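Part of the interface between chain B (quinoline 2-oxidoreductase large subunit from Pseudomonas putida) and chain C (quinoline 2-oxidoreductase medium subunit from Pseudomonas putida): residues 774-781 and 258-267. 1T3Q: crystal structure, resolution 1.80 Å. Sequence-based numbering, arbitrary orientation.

Chain B, residues 774-781: TPERIFRS
Chain C 258-267: HGSRDLRLSL

A carboxylate oxygen of one subunit can accept two hydrogen bonds from the N-cap residue of a helix in another, and the contact between the large and medium subunits of quinoline 2-oxidoreductase is a clear example. Glu B776 OE2 accepts from Ser C260 N at 3.1 Å (160°) and from Ser C260 OG at 2.8 Å, while Ser C260 OG, as N-cap, itself accepts from Leu C263 N at 3.2 Å. Serine suits this position because its short hydroxyl, held at chi1 66° (p), can serve both chains at once.

Two helices, B775-781 and C261-267, frame the site. Their axes cross almost perpendicularly, at 87°, and come within 10.0 Å; the two stretches bury 378 Å² between them, both sides summed. Both helices have ordinary alpha torsions, near -60/-45. The register is set by Glu B776 CA and Gly C259 CA, 5.7 Å apart. Before the chain C helix, Gly C259 adopts 161/137, a conformation in which a CB would be jammed against the preceding carbonyl oxygen and crowded by Leu C263 CD2; Ser C260 follows at -79/169. Thr B774 (-93/167, chi1 p) caps its own helix, Thr B774 OG1 accepting from Arg B777 N at 3.2 Å.

The CA-to-CB bond of Glu B776 points sideways, but chi1 169° (t), chi2 70° (p) and chi3 -165° bring its end across to chain C. Glu B776 OE1 accepts from Arg B780 NH2 at 2.9 Å in a salt bridge one helical turn along. Arg B780 has chi1 -121° and chi3 -135°, both between wells, with chi2 69° (p) and chi4 -158°; its CA-to-CB bond points sideways but its end comes nearer to chain C. Arg B780 NH1 reaches Asp C262 OD1 at 3.1 Å, a salt bridge whose hydrogen bond is weak (133°); the CA-to-CB bond of Asp C262 points toward chain B, and chi1 is -69° (m). The acid-arginine-acid chain thus spans both subunits.

Beside this polar network lies an apolar one. The CA-to-CB bond of Phe B779 points toward chain C; chi1 is 166° (t) and chi2 68°, and one ring face lies over Leu C263 CA, which is 4.2 Å from the centroid of the Phe B779 ring and 19° off its normal. Asp C262 CB meets the ring edge, 3.7 Å from Phe B779 CE2, and Ser C266 CB lies 3.9 Å from Phe B779 CE1. Leu C263 has chi1 172° (t) and chi2 65° (p); Leu C263 CD1 lies 3.8 Å from Phe B779 CB and 4.1 Å from Pro B775 O, and Leu C263 CD2 is 4.5 Å from Pro B775 CB. A flat ring and a branched aliphatic chain pack well here, each residue losing 71 Å². One water bridges the backbones, accepting from Glu B776 N at 3.1 Å and donating weakly to His C258 O at 3.3 Å.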

# COMPACT_ATOMS: atom_id res chain seq x y z
N THR B 774 -18.42 41.71 15.55
CA THR B 774 -17.86 41.50 16.87
C THR B 774 -18.45 42.45 17.90
O THR B 774 -19.13 43.41 17.55
CB THR B 774 -16.35 41.73 16.83
OG1 THR B 774 -16.11 43.10 16.48
CG2 THR B 774 -15.70 40.85 15.77
N PRO B 775 -18.21 42.20 19.20
CA PRO B 775 -18.77 43.12 20.19
C PRO B 775 -18.19 44.52 19.99
O PRO B 775 -18.86 45.52 20.23
CB PRO B 775 -18.37 42.48 21.53
CG PRO B 775 -17.24 41.55 21.18
CD PRO B 775 -17.65 41.00 19.84
N GLU B 776 -16.94 44.59 19.53
CA GLU B 776 -16.30 45.88 19.28
C GLU B 776 -17.09 46.63 18.20
O GLU B 776 -17.42 47.80 18.37
CB GLU B 776 -14.86 45.68 18.80
CG GLU B 776 -14.20 46.94 18.25
CD GLU B 776 -13.90 47.98 19.32
OE1 GLU B 776 -13.63 49.15 18.96
OE2 GLU B 776 -13.92 47.63 20.52
N ARG B 777 -17.39 45.95 17.10
CA ARG B 777 -18.12 46.59 16.01
C ARG B 777 -19.54 46.98 16.39
O ARG B 777 -20.04 48.01 15.94
CB ARG B 777 -18.13 45.68 14.77
CG ARG B 777 -16.76 45.60 14.10
CD ARG B 777 -16.80 44.92 12.74
NE ARG B 777 -15.54 45.12 12.03
CZ ARG B 777 -14.61 44.19 11.84
NH1 ARG B 777 -14.79 42.96 12.31
NH2 ARG B 777 -13.48 44.49 11.22
N ILE B 778 -20.18 46.18 17.24
CA ILE B 778 -21.53 46.48 17.69
C ILE B 778 -21.46 47.68 18.64
O ILE B 778 -22.29 48.58 18.59
CB ILE B 778 -22.16 45.28 18.43
CG1 ILE B 778 -22.33 44.11 17.47
CG2 ILE B 778 -23.49 45.69 19.05
CD1 ILE B 778 -22.94 42.88 18.10
N PHE B 779 -20.46 47.66 19.52
CA PHE B 779 -20.25 48.74 20.49
C PHE B 779 -20.06 50.06 19.75
O PHE B 779 -20.67 51.08 20.09
CB PHE B 779 -19.01 48.42 21.34
CG PHE B 779 -18.49 49.59 22.14
CD1 PHE B 779 -19.22 50.11 23.21
CD2 PHE B 779 -17.26 50.15 21.84
CE1 PHE B 779 -18.72 51.18 23.96
CE2 PHE B 779 -16.75 51.22 22.58
CZ PHE B 779 -17.49 51.74 23.64
N ARG B 780 -19.21 50.03 18.73
CA ARG B 780 -18.91 51.20 17.92
C ARG B 780 -20.14 51.70 17.16
O ARG B 780 -20.41 52.90 17.12
CB ARG B 780 -17.80 50.86 16.92
CG ARG B 780 -16.56 51.72 17.04
CD ARG B 780 -15.80 51.45 18.31
NE ARG B 780 -15.40 52.70 18.94
CZ ARG B 780 -14.40 52.83 19.81
NH1 ARG B 780 -14.13 54.02 20.32
NH2 ARG B 780 -13.66 51.79 20.15
N SER B 781 -20.87 50.77 16.55
CA SER B 781 -22.05 51.14 15.78
C SER B 781 -23.08 51.86 16.64
O SER B 781 -23.63 52.88 16.23
CB SER B 781 -22.70 49.89 15.17
N HIS C 258 -9.16 41.76 19.95
CA HIS C 258 -10.36 41.28 20.62
C HIS C 258 -11.15 42.37 21.35
O HIS C 258 -12.18 42.09 21.96
CB HIS C 258 -10.01 40.14 21.57
CG HIS C 258 -9.51 38.92 20.87
ND1 HIS C 258 -8.19 38.55 20.88
CD2 HIS C 258 -10.15 38.02 20.09
CE1 HIS C 258 -8.03 37.47 20.14
NE2 HIS C 258 -9.21 37.13 19.64
N GLY C 259 -10.68 43.61 21.27
CA GLY C 259 -11.40 44.68 21.93
C GLY C 259 -10.59 45.93 22.18
O GLY C 259 -9.43 45.86 22.60
N SER C 260 -11.21 47.07 21.91
CA SER C 260 -10.56 48.36 22.12
C SER C 260 -10.61 48.72 23.60
O SER C 260 -11.31 48.09 24.39
CB SER C 260 -11.28 49.44 21.33
OG SER C 260 -12.59 49.65 21.84
N ARG C 261 -9.85 49.75 23.96
CA ARG C 261 -9.80 50.24 25.33
C ARG C 261 -11.21 50.61 25.79
O ARG C 261 -11.66 50.19 26.86
CB ARG C 261 -8.89 51.47 25.40
CG ARG C 261 -9.08 52.32 26.64
N ASP C 262 -11.90 51.38 24.96
CA ASP C 262 -13.25 51.83 25.26
C ASP C 262 -14.22 50.68 25.48
O ASP C 262 -15.06 50.74 26.38
CB ASP C 262 -13.76 52.76 24.15
CG ASP C 262 -13.02 54.08 24.12
OD1 ASP C 262 -13.25 54.87 23.18
OD2 ASP C 262 -12.20 54.32 25.03
N LEU C 263 -14.13 49.65 24.65
CA LEU C 263 -15.00 48.49 24.80
C LEU C 263 -14.70 47.85 26.15
O LEU C 263 -15.61 47.56 26.94
CB LEU C 263 -14.74 47.47 23.69
CG LEU C 263 -15.47 46.13 23.84
CD1 LEU C 263 -16.98 46.34 23.75
CD2 LEU C 263 -14.99 45.17 22.77
N ARG C 264 -13.41 47.64 26.41
CA ARG C 264 -12.95 47.04 27.66
C ARG C 264 -13.55 47.75 28.87
O ARG C 264 -14.09 47.12 29.77
CB ARG C 264 -11.42 47.13 27.74
CG ARG C 264 -10.68 46.57 26.54
CD ARG C 264 -10.33 45.13 26.74
NE ARG C 264 -9.64 44.53 25.61
CZ ARG C 264 -9.15 43.30 25.63
NH1 ARG C 264 -9.26 42.57 26.73
NH2 ARG C 264 -8.56 42.78 24.55
N LEU C 265 -13.45 49.08 28.88
CA LEU C 265 -13.97 49.86 29.99
C LEU C 265 -15.47 49.73 30.12
O LEU C 265 -16.00 49.56 31.22
CB LEU C 265 -13.57 51.34 29.83
CG LEU C 265 -12.07 51.62 29.98
CD1 LEU C 265 -11.78 53.08 29.66
CD2 LEU C 265 -11.64 51.29 31.40
N SER C 266 -16.17 49.81 28.99
CA SER C 266 -17.62 49.69 29.00
C SER C 266 -18.01 48.33 29.57
O SER C 266 -18.92 48.23 30.40
CB SER C 266 -18.18 49.84 27.58
OG SER C 266 -19.58 49.64 27.58
N LEU C 267 -17.31 47.28 29.14
CA LEU C 267 -17.58 45.94 29.62
C LEU C 267 -17.22 45.79 31.10
O LEU C 267 -17.94 45.15 31.86
CB LEU C 267 -16.80 44.91 28.78
CG LEU C 267 -17.17 44.78 27.30
CD1 LEU C 267 -16.24 43.79 26.63
CD2 LEU C 267 -18.62 44.33 27.16
O HOH W 1 -14.62 42.58 19.72